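Local coordinates for protein alpha-L-rhamnosidase (Streptomyces avermitilis, PDB 3W5M) that hydrolyses terminal non-reducing alpha-L-rhamnose residues from flavonoid glycosides and gum arabic, and binds L-rhamnose through a calcium-dependent carbohydrate-binding module, at residues P297-F309 and D420-D432. Numbering follows the deposited sequence.
Sequences PVASAANQLRHEF and DWRAASGPIVSAD
S300 O takes the N-H of A431 at 2.8 Å, and 3.5 Å from the same oxygen lies S430 CA, a C-H...O contact. This bond ties the loop before strand 303-309 to strand 428-432, the edge strand of a second sheet. Strand 303-309 itself runs antiparallel between strands 422-424 and 368-377 in a beta-sandwich domain. Four backbone bonds join Q304 to A424 and R306 to R422, each pair bonded in both directions. Past A424 the chain turns away through 425-427, and a water bridges the two chains: it donates to A302 O and S425 O and accepts from I428 N. Beyond it A302 N bonds I428 O, and A302 CB rests 3.8 Å from I428 CG2.

Q304 reaches across this turn with its chain extended past CG (chi2 178°), laying its amide against G426 CA and P427 CD; T445 and Y375 hold the amide's two ends. On the same face of the sheet, R306 grips E308 OE2 end-on through NH1 and NH2; D455 is a second salt-bridge partner, and NE bonds W448 O.

At the other end, chi1 of 177° swings the H307 ring away from its own N and onto the five-membered ring of W421, an offset stack with planes 14° apart. W421 NE1 bonds T416 O. A water joins H307 ND1 to D420 O, while H307 CB sits over the five-membered ring of W421, 3.4 Å from its centroid.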
ATOM      1  N   PRO A 297      -8.551  -5.994  26.894  1.00 26.16           N
ATOM      2  CA  PRO A 297      -7.230  -6.065  26.267  1.00 25.18           C
ATOM      3  C   PRO A 297      -7.402  -6.577  24.837  1.00 24.19           C
ATOM      4  O   PRO A 297      -8.361  -7.299  24.554  1.00 26.57           O
ATOM      5  CB  PRO A 297      -6.480  -7.127  27.096  1.00 26.41           C
ATOM      6  CG  PRO A 297      -7.346  -7.457  28.257  1.00 26.13           C
ATOM      7  CD  PRO A 297      -8.739  -6.976  27.975  1.00 25.96           C
ATOM      8  N   VAL A 298      -6.502  -6.177  23.952  1.00 26.91           N
ATOM      9  CA  VAL A 298      -6.526  -6.584  22.545  1.00 28.30           C
ATOM     10  C   VAL A 298      -5.577  -7.775  22.337  1.00 29.72           C
ATOM     11  O   VAL A 298      -4.449  -7.736  22.776  1.00 30.95           O
ATOM     12  CB  VAL A 298      -6.112  -5.413  21.640  1.00 28.61           C
ATOM     13  CG1 VAL A 298      -6.000  -5.867  20.179  1.00 28.43           C
ATOM     14  CG2 VAL A 298      -7.116  -4.273  21.773  1.00 32.26           C
ATOM     15  N   ALA A 299      -6.043  -8.833  21.698  1.00 30.55           N
ATOM     16  CA  ALA A 299      -5.144  -9.932  21.361  1.00 32.61           C
ATOM     17  C   ALA A 299      -5.027  -9.931  19.839  1.00 30.26           C
ATOM     18  O   ALA A 299      -5.988  -9.665  19.138  1.00 32.57           O
ATOM     19  CB  ALA A 299      -5.682 -11.265  21.872  1.00 35.05           C
ATOM     20  N   SER A 300      -3.840 -10.195  19.329  1.00 26.52           N
ATOM     21  CA  SER A 300      -3.631 -10.143  17.904  1.00 24.76           C
ATOM     22  C   SER A 300      -2.887 -11.374  17.403  1.00 22.31           C
ATOM     23  O   SER A 300      -2.055 -11.251  16.531  1.00 20.78           O
ATOM     24  CB  SER A 300      -2.832  -8.882  17.564  1.00 28.19           C
ATOM     25  OG  SER A 300      -3.580  -7.712  17.872  1.00 35.13           O
ATOM     26  N   ALA A 301      -3.194 -12.561  17.928  1.00 22.16           N
ATOM     27  CA  ALA A 301      -2.422 -13.736  17.526  1.00 21.91           C
ATOM     28  C   ALA A 301      -2.763 -14.105  16.080  1.00 22.17           C
ATOM     29  O   ALA A 301      -3.844 -13.740  15.595  1.00 22.20           O
ATOM     30  CB  ALA A 301      -2.713 -14.906  18.458  1.00 23.33           C
ATOM     31  N   ALA A 302      -1.820 -14.759  15.388  1.00 19.27           N
ATOM     32  CA  ALA A 302      -2.063 -15.417  14.089  1.00 19.54           C
ATOM     33  C   ALA A 302      -2.156 -16.870  14.399  1.00 19.14           C
ATOM     34  O   ALA A 302      -1.126 -17.552  14.505  1.00 20.14           O
ATOM     35  CB  ALA A 302      -0.937 -15.189  13.112  1.00 20.48           C
ATOM     36  N   ASN A 303      -3.374 -17.345  14.616  1.00 18.13           N
ATOM     37  CA  ASN A 303      -3.565 -18.762  15.010  1.00 17.51           C
ATOM     38  C   ASN A 303      -3.408 -19.756  13.889  1.00 16.85           C
ATOM     39  O   ASN A 303      -3.495 -19.409  12.725  1.00 17.97           O
ATOM     40  CB  ASN A 303      -4.940 -18.943  15.667  1.00 18.34           C
ATOM     41  CG  ASN A 303      -5.040 -18.256  17.022  1.00 18.96           C
ATOM     42  OD1 ASN A 303      -4.368 -18.621  17.968  1.00 20.34           O
ATOM     43  ND2 ASN A 303      -5.882 -17.244  17.112  1.00 18.82           N
ATOM     44  N   GLN A 304      -3.167 -21.021  14.241  1.00 17.82           N
ATOM     45  CA  GLN A 304      -3.111 -22.102  13.285  1.00 17.63           C
ATOM     46  C   GLN A 304      -4.442 -22.851  13.161  1.00 18.63           C
ATOM     47  O   GLN A 304      -5.050 -23.191  14.164  1.00 20.52           O
ATOM     48  CB  GLN A 304      -2.025 -23.085  13.721  1.00 18.27           C
ATOM     49  CG  GLN A 304      -0.632 -22.444  13.731  1.00 19.33           C
ATOM     50  CD  GLN A 304       0.450 -23.409  14.201  1.00 22.59           C
ATOM     51  OE1 GLN A 304       0.174 -24.410  14.901  1.00 24.86           O
ATOM     52  NE2 GLN A 304       1.695 -23.090  13.869  1.00 22.25           N
ATOM     53  N   LEU A 305      -4.885 -23.078  11.928  1.00 18.91           N
ATOM     54  CA  LEU A 305      -6.124 -23.829  11.654  1.00 20.11           C
ATOM     55  C   LEU A 305      -5.789 -24.967  10.705  1.00 20.54           C
ATOM     56  O   LEU A 305      -4.966 -24.805   9.809  1.00 21.39           O
ATOM     57  CB  LEU A 305      -7.192 -22.901  11.070  1.00 21.01           C
ATOM     58  CG  LEU A 305      -7.926 -21.940  12.014  1.00 21.05           C
ATOM     59  CD1 LEU A 305      -7.058 -20.855  12.615  1.00 23.48           C
ATOM     60  CD2 LEU A 305      -9.012 -21.251  11.175  1.00 23.54           C
ATOM     61  N   ARG A 306      -6.380 -26.145  10.900  1.00 20.17           N
ATOM     62  CA  ARG A 306      -6.025 -27.259  10.026  1.00 20.37           C
ATOM     63  C   ARG A 306      -7.146 -28.260   9.913  1.00 19.69           C
ATOM     64  O   ARG A 306      -8.017 -28.323  10.785  1.00 19.90           O
ATOM     65  CB  ARG A 306      -4.777 -28.021  10.526  1.00 21.65           C
ATOM     66  CG  ARG A 306      -5.026 -28.821  11.802  1.00 21.93           C
ATOM     67  CD  ARG A 306      -3.727 -29.459  12.330  1.00 21.37           C
ATOM     68  NE  ARG A 306      -2.960 -30.185  11.309  1.00 23.97           N
ATOM     69  CZ  ARG A 306      -3.104 -31.474  11.007  1.00 23.29           C
ATOM     70  NH1 ARG A 306      -4.043 -32.199  11.599  1.00 23.21           N
ATOM     71  NH2 ARG A 306      -2.324 -32.018  10.083  1.00 23.60           N
ATOM     72  N   HIS A 307      -7.049 -29.053   8.857  1.00 19.94           N
ATOM     73  CA  HIS A 307      -7.994 -30.107   8.553  1.00 22.83           C
ATOM     74  C   HIS A 307      -7.297 -31.226   7.784  1.00 22.89           C
ATOM     75  O   HIS A 307      -6.705 -30.974   6.723  1.00 21.55           O
ATOM     76  CB  HIS A 307      -9.103 -29.522   7.704  1.00 23.14           C
ATOM     77  CG  HIS A 307     -10.122 -30.522   7.259  1.00 25.43           C
ATOM     78  ND1 HIS A 307     -10.835 -31.308   8.139  1.00 27.95           N
ATOM     79  CD2 HIS A 307     -10.574 -30.837   6.023  1.00 26.85           C
ATOM     80  CE1 HIS A 307     -11.679 -32.072   7.465  1.00 27.31           C
ATOM     81  NE2 HIS A 307     -11.531 -31.818   6.179  1.00 28.77           N
ATOM     82  N   GLU A 308      -7.391 -32.460   8.295  1.00 24.82           N
ATOM     83  CA  GLU A 308      -6.979 -33.639   7.510  1.00 26.12           C
ATOM     84  C   GLU A 308      -8.159 -34.297   6.806  1.00 25.79           C
ATOM     85  O   GLU A 308      -9.299 -34.243   7.302  1.00 27.70           O
ATOM     86  CB  GLU A 308      -6.224 -34.670   8.362  1.00 27.42           C
ATOM     87  CG  GLU A 308      -4.838 -34.163   8.760  1.00 30.74           C
ATOM     88  CD  GLU A 308      -3.973 -35.207   9.467  1.00 34.15           C
ATOM     89  OE1 GLU A 308      -3.994 -36.391   9.051  1.00 33.55           O
ATOM     90  OE2 GLU A 308      -3.263 -34.827  10.437  1.00 33.55           O
ATOM     91  N   PHE A 309      -7.880 -34.878   5.650  1.00 26.91           N
ATOM     92  CA  PHE A 309      -8.890 -35.523   4.822  1.00 28.86           C
ATOM     93  C   PHE A 309      -8.227 -36.555   3.919  1.00 31.54           C
ATOM     94  O   PHE A 309      -7.010 -36.512   3.666  1.00 34.60           O
ATOM     95  CB  PHE A 309      -9.665 -34.476   3.982  1.00 27.47           C
ATOM     96  CG  PHE A 309      -8.769 -33.592   3.149  1.00 26.59           C
ATOM     97  CD1 PHE A 309      -8.090 -32.517   3.731  1.00 26.77           C
ATOM     98  CD2 PHE A 309      -8.569 -33.859   1.804  1.00 26.20           C
ATOM     99  CE1 PHE A 309      -7.250 -31.733   2.963  1.00 26.18           C
ATOM    100  CE2 PHE A 309      -7.740 -33.068   1.021  1.00 26.95           C
ATOM    101  CZ  PHE A 309      -7.067 -32.008   1.609  1.00 26.89           C
ATOM    102  N   ASP A 420     -15.490 -28.909  11.183  1.00 25.74           N
ATOM    103  CA  ASP A 420     -14.615 -30.022  11.540  1.00 27.92           C
ATOM    104  C   ASP A 420     -13.112 -29.619  11.665  1.00 27.00           C
ATOM    105  O   ASP A 420     -12.276 -30.420  12.109  1.00 27.73           O
ATOM    106  CB  ASP A 420     -14.836 -31.222  10.602  1.00 35.16           C
ATOM    107  CG  ASP A 420     -14.916 -30.834   9.094  1.00 44.46           C
ATOM    108  OD1 ASP A 420     -15.073 -29.627   8.712  1.00 46.17           O
ATOM    109  OD2 ASP A 420     -14.850 -31.783   8.273  1.00 49.01           O
ATOM    110  N   TRP A 421     -12.760 -28.384  11.291  1.00 22.96           N
ATOM    111  CA  TRP A 421     -11.363 -27.923  11.409  1.00 21.56           C
ATOM    112  C   TRP A 421     -10.952 -27.732  12.871  1.00 20.96           C
ATOM    113  O   TRP A 421     -11.788 -27.510  13.757  1.00 22.40           O
ATOM    114  CB  TRP A 421     -11.174 -26.580  10.628  1.00 19.03           C
ATOM    115  CG  TRP A 421     -11.134 -26.740   9.118  1.00 19.04           C
ATOM    116  CD1 TRP A 421     -12.045 -27.420   8.318  1.00 19.72           C
ATOM    117  CD2 TRP A 421     -10.173 -26.175   8.228  1.00 19.73           C
ATOM    118  NE1 TRP A 421     -11.682 -27.329   7.001  1.00 19.92           N
ATOM    119  CE2 TRP A 421     -10.533 -26.571   6.916  1.00 19.88           C
ATOM    120  CE3 TRP A 421      -9.019 -25.381   8.412  1.00 18.97           C
ATOM    121  CZ2 TRP A 421      -9.797 -26.188   5.794  1.00 19.13           C
ATOM    122  CZ3 TRP A 421      -8.299 -24.993   7.291  1.00 19.05           C
ATOM    123  CH2 TRP A 421      -8.681 -25.400   6.005  1.00 18.61           C
ATOM    124  N   ARG A 422      -9.646 -27.791  13.142  1.00 21.09           N
ATOM    125  CA  ARG A 422      -9.147 -27.652  14.500  1.00 21.14           C
ATOM    126  C   ARG A 422      -8.098 -26.528  14.548  1.00 19.64           C
ATOM    127  O   ARG A 422      -7.502 -26.233  13.536  1.00 19.57           O
ATOM    128  CB  ARG A 422      -8.584 -28.999  14.970  1.00 26.05           C
ATOM    129  CG  ARG A 422      -9.731 -30.006  15.102  1.00 29.58           C
ATOM    130  CD  ARG A 422      -9.304 -31.391  15.517  1.00 35.98           C
ATOM    131  NE  ARG A 422      -8.886 -31.486  16.912  1.00 40.19           N
ATOM    132  CZ  ARG A 422      -9.681 -31.356  17.974  1.00 45.58           C
ATOM    133  NH1 ARG A 422     -10.975 -31.079  17.841  1.00 46.83           N
ATOM    134  NH2 ARG A 422      -9.164 -31.500  19.185  1.00 49.84           N
ATOM    135  N   ALA A 423      -7.934 -25.936  15.718  1.00 20.19           N
ATOM    136  CA  ALA A 423      -7.129 -24.732  15.922  1.00 21.15           C
ATOM    137  C   ALA A 423      -6.215 -24.825  17.124  1.00 21.93           C
ATOM    138  O   ALA A 423      -6.519 -25.516  18.115  1.00 24.32           O
ATOM    139  CB  ALA A 423      -8.039 -23.505  16.018  1.00 18.43           C
ATOM    140  N   ALA A 424      -5.082 -24.119  17.040  1.00 20.61           N
ATOM    141  CA  ALA A 424      -4.109 -24.008  18.138  1.00 20.58           C
ATOM    142  C   ALA A 424      -3.422 -22.663  18.022  1.00 21.09           C
ATOM    143  O   ALA A 424      -3.382 -22.084  16.921  1.00 21.15           O
ATOM    144  CB  ALA A 424      -3.085 -25.113  18.068  1.00 21.50           C
ATOM    145  N   SER A 425      -2.835 -22.199  19.126  1.00 21.92           N
ATOM    146  CA  SER A 425      -2.137 -20.900  19.136  1.00 23.84           C
ATOM    147  C   SER A 425      -0.876 -20.910  18.264  1.00 24.49           C
ATOM    148  O   SER A 425      -0.651 -19.973  17.497  1.00 25.41           O
ATOM    149  CB  SER A 425      -1.844 -20.456  20.577  1.00 25.53           C
ATOM    150  OG  SER A 425      -1.261 -21.522  21.299  1.00 30.03           O
ATOM    151  N   GLY A 426      -0.068 -21.970  18.345  1.00 21.88           N
ATOM    152  CA  GLY A 426       1.173 -22.006  17.550  1.00 22.68           C
ATOM    153  C   GLY A 426       2.161 -20.907  17.962  1.00 20.23           C
ATOM    154  O   GLY A 426       2.010 -20.338  19.016  1.00 20.41           O
ATOM    155  N   PRO A 427       3.155 -20.591  17.105  1.00 19.46           N
ATOM    156  CA  PRO A 427       4.232 -19.700  17.536  1.00 19.66           C
ATOM    157  C   PRO A 427       3.983 -18.193  17.341  1.00 20.36           C
ATOM    158  O   PRO A 427       4.698 -17.365  17.927  1.00 21.03           O
ATOM    159  CB  PRO A 427       5.392 -20.126  16.650  1.00 18.06           C
ATOM    160  CG  PRO A 427       4.776 -20.639  15.405  1.00 20.71           C
ATOM    161  CD  PRO A 427       3.407 -21.166  15.774  1.00 19.38           C
ATOM    162  N   ILE A 428       3.009 -17.826  16.509  1.00 19.06           N
ATOM    163  CA  ILE A 428       2.836 -16.384  16.257  1.00 17.97           C
ATOM    164  C   ILE A 428       1.929 -15.749  17.303  1.00 20.22           C
ATOM    165  O   ILE A 428       0.693 -15.711  17.150  1.00 19.59           O
ATOM    166  CB  ILE A 428       2.338 -16.094  14.820  1.00 18.51           C
ATOM    167  CG1 ILE A 428       3.103 -16.964  13.840  1.00 19.28           C
ATOM    168  CG2 ILE A 428       2.538 -14.606  14.530  1.00 17.24           C
ATOM    169  CD1 ILE A 428       2.741 -16.837  12.365  1.00 19.20           C
ATOM    170  N   VAL A 429       2.566 -15.241  18.361  1.00 18.79           N
ATOM    171  CA  VAL A 429       1.909 -14.742  19.562  1.00 20.14           C
ATOM    172  C   VAL A 429       1.149 -13.455  19.275  1.00 21.42           C
ATOM    173  O   VAL A 429       0.031 -13.234  19.769  1.00 22.82           O
ATOM    174  CB  VAL A 429       2.982 -14.499  20.657  1.00 23.38           C
ATOM    175  CG1 VAL A 429       2.370 -13.921  21.913  1.00 24.52           C
ATOM    176  CG2 VAL A 429       3.699 -15.823  20.965  1.00 23.98           C
ATOM    177  N   SER A 430       1.736 -12.610  18.446  1.00 20.45           N
ATOM    178  CA  SER A 430       1.100 -11.350  18.117  1.00 21.26           C
ATOM    179  C   SER A 430       1.477 -10.974  16.688  1.00 20.86           C
ATOM    180  O   SER A 430       2.608 -11.191  16.258  1.00 18.77           O
ATOM    181  CB  SER A 430       1.581 -10.290  19.096  1.00 23.63           C
ATOM    182  OG  SER A 430       0.851  -9.108  18.899  1.00 26.08           O
ATOM    183  N   ALA A 431       0.536 -10.429  15.923  1.00 21.11           N
ATOM    184  CA  ALA A 431       0.860 -10.049  14.550  1.00 19.41           C
ATOM    185  C   ALA A 431       0.025  -8.831  14.191  1.00 21.56           C
ATOM    186  O   ALA A 431      -1.207  -8.930  14.086  1.00 21.51           O
ATOM    187  CB  ALA A 431       0.559 -11.181  13.600  1.00 22.19           C
ATOM    188  N   ASP A 432       0.689  -7.705  14.005  1.00 19.01           N
ATOM    189  CA  ASP A 432      -0.039  -6.466  13.714  1.00 20.09           C
ATOM    190  C   ASP A 432       0.701  -5.723  12.636  1.00 19.55           C
ATOM    191  O   ASP A 432       1.929  -5.673  12.651  1.00 19.50           O
ATOM    192  CB  ASP A 432      -0.121  -5.601  14.984  1.00 21.35           C
ATOM    193  CG  ASP A 432      -1.009  -4.367  14.796  1.00 24.44           C
ATOM    194  OD1 ASP A 432      -2.247  -4.497  15.002  1.00 25.82           O
ATOM    195  OD2 ASP A 432      -0.486  -3.281  14.447  1.00 24.45           O
TER
HETATM  196  O   HOH W   1      -1.669 -10.924  20.738  1.00 38.17           O
HETATM  197  O   HOH W   2       0.782 -19.217  15.412  1.00 22.26           O
HETATM  198  O   HOH W   3     -10.276 -31.652  10.658  1.00 39.96           O